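Local coordinates for protein alpha-L-rhamnosidase (Klebsiella oxytoca, PDB 4XHC) that hydrolyses terminal alpha-L-rhamnose residues from glycosides, as a two-domain glycoside hydrolase of family GH78, at residues 222-227 / 533-538. Numbering follows the deposited sequence.
Sequences VAVLTL and TPAWFI
With chi1 at 170°, Val224 sets CG1 anti to the backbone N and offers its other branch, CG2, to Ala535; the gap from Val224 CG2 to Ala535 CB is 4.5 Å, a peripheral apolar touch. The main contact needs no side-chain torsion. Ala223 and Ala535 sit on regular helical backbone, and each turns its methyl toward the partner helix. Ala223 points its methyl almost straight at the backbone of Ala535, Ala223 CB lying 4.1 Å from Ala535 N. The Ala535 methyl flanks that line of approach, with Ala223 CB 3.8 Å from Ala535 CB. Such small side chains permit a close backbone approach, measured by the 5.9 Å between Ala223 CA and Ala535 CA. The interface between the segments is apolar and small, burying 108 Å² over both sides. Its place in the fold is the catalytic domain of the six-hairpin glycosidase type, an (alpha/alpha)6 barrel in this family, where helix 214-230 meets helix 534-540, the last helix of the chain. Helix 247-259 joins the packing: its Val256 touches both Ala535 and Leu227. Within helix 214-230, the carbonyl of Val222, next to Ala223, is doubly gripped. Val222 O accepts from Thr226 N at 3.1 Å and from Thr226 OG1 at 2.6 Å, one donor above and the other below the carbonyl plane. The hydroxyl lies tilted 33° out of that plane; Thr226 OG1 also bonds Phe504 N, linking the helix to a loop close in sequence to Glu506 of the rhamnose pocket. In segment 533-538, Thr533 OG1 is hydrogen-bonded to His470 ND1, while the ring of Phe537 meets the same histidine with planes about 30° apart.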
# COMPACT_ATOMS: atom_id res chain seq x y z
N VAL A 222 20.02 10.75 26.13
CA VAL A 222 19.21 9.70 25.52
C VAL A 222 17.83 9.61 26.16
O VAL A 222 16.83 9.42 25.47
CB VAL A 222 19.94 8.36 25.59
CG1 VAL A 222 19.02 7.21 25.20
CG2 VAL A 222 21.17 8.39 24.69
N ALA A 223 17.77 9.77 27.48
CA ALA A 223 16.51 9.75 28.21
C ALA A 223 15.56 10.85 27.76
O ALA A 223 14.39 10.61 27.49
CB ALA A 223 16.77 9.89 29.70
N VAL A 224 16.07 12.07 27.68
CA VAL A 224 15.26 13.22 27.30
C VAL A 224 14.67 13.04 25.90
O VAL A 224 13.49 13.35 25.69
CB VAL A 224 16.06 14.54 27.39
CG1 VAL A 224 15.29 15.70 26.77
CG2 VAL A 224 16.39 14.86 28.84
N LEU A 225 15.47 12.56 24.95
CA LEU A 225 14.97 12.32 23.58
C LEU A 225 13.87 11.27 23.58
O LEU A 225 12.90 11.39 22.84
CB LEU A 225 16.09 11.88 22.64
CG LEU A 225 15.70 11.55 21.18
CD1 LEU A 225 14.95 12.72 20.53
CD2 LEU A 225 16.92 11.14 20.36
N THR A 226 14.04 10.25 24.43
CA THR A 226 13.05 9.20 24.60
C THR A 226 11.71 9.78 25.02
O THR A 226 10.68 9.45 24.44
CB THR A 226 13.48 8.16 25.66
OG1 THR A 226 14.81 7.71 25.38
CG2 THR A 226 12.54 6.98 25.66
N LEU A 227 11.72 10.63 26.03
CA LEU A 227 10.48 11.23 26.51
C LEU A 227 9.88 12.12 25.43
O LEU A 227 8.67 12.08 25.19
CB LEU A 227 10.71 12.04 27.80
CG LEU A 227 9.47 12.78 28.33
CD1 LEU A 227 8.34 11.82 28.65
CD2 LEU A 227 9.84 13.61 29.55
N THR A 533 13.64 7.30 33.11
CA THR A 533 13.66 7.90 34.44
C THR A 533 15.03 8.33 34.94
O THR A 533 15.11 9.18 35.83
CB THR A 533 13.03 6.97 35.48
OG1 THR A 533 13.50 5.64 35.29
CG2 THR A 533 11.53 7.00 35.36
N PRO A 534 16.13 7.78 34.39
CA PRO A 534 17.42 8.31 34.80
C PRO A 534 17.53 9.84 34.73
O PRO A 534 18.22 10.45 35.55
CB PRO A 534 18.38 7.65 33.83
CG PRO A 534 17.77 6.30 33.62
CD PRO A 534 16.28 6.52 33.64
N ALA A 535 16.86 10.45 33.76
CA ALA A 535 16.79 11.90 33.71
C ALA A 535 16.23 12.49 35.02
O ALA A 535 16.76 13.48 35.53
CB ALA A 535 15.95 12.35 32.52
N TRP A 536 15.19 11.87 35.56
CA TRP A 536 14.60 12.30 36.83
C TRP A 536 15.56 12.09 38.00
O TRP A 536 15.83 13.01 38.75
CB TRP A 536 13.27 11.59 37.10
CG TRP A 536 12.57 12.05 38.36
CD1 TRP A 536 11.96 13.25 38.57
CD2 TRP A 536 12.42 11.31 39.57
NE1 TRP A 536 11.44 13.31 39.84
CE2 TRP A 536 11.70 12.13 40.47
CE3 TRP A 536 12.82 10.04 39.99
CZ2 TRP A 536 11.38 11.71 41.76
CZ3 TRP A 536 12.49 9.63 41.27
CH2 TRP A 536 11.78 10.46 42.14
N PHE A 537 16.09 10.88 38.13
CA PHE A 537 17.06 10.57 39.18
C PHE A 537 18.25 11.54 39.14
O PHE A 537 18.67 12.07 40.17
CB PHE A 537 17.58 9.14 39.07
CG PHE A 537 16.55 8.09 39.39
CD1 PHE A 537 15.93 8.06 40.63
CD2 PHE A 537 16.23 7.10 38.47
CE1 PHE A 537 14.99 7.09 40.94
CE2 PHE A 537 15.29 6.12 38.76
CZ PHE A 537 14.67 6.12 40.00
N ILE A 538 18.78 11.75 37.95
CA ILE A 538 19.98 12.56 37.80
C ILE A 538 19.68 14.01 38.18
O ILE A 538 20.44 14.62 38.93
CB ILE A 538 20.56 12.44 36.37
CG1 ILE A 538 21.17 11.04 36.20
CG2 ILE A 538 21.63 13.49 36.11
CD1 ILE A 538 21.34 10.62 34.76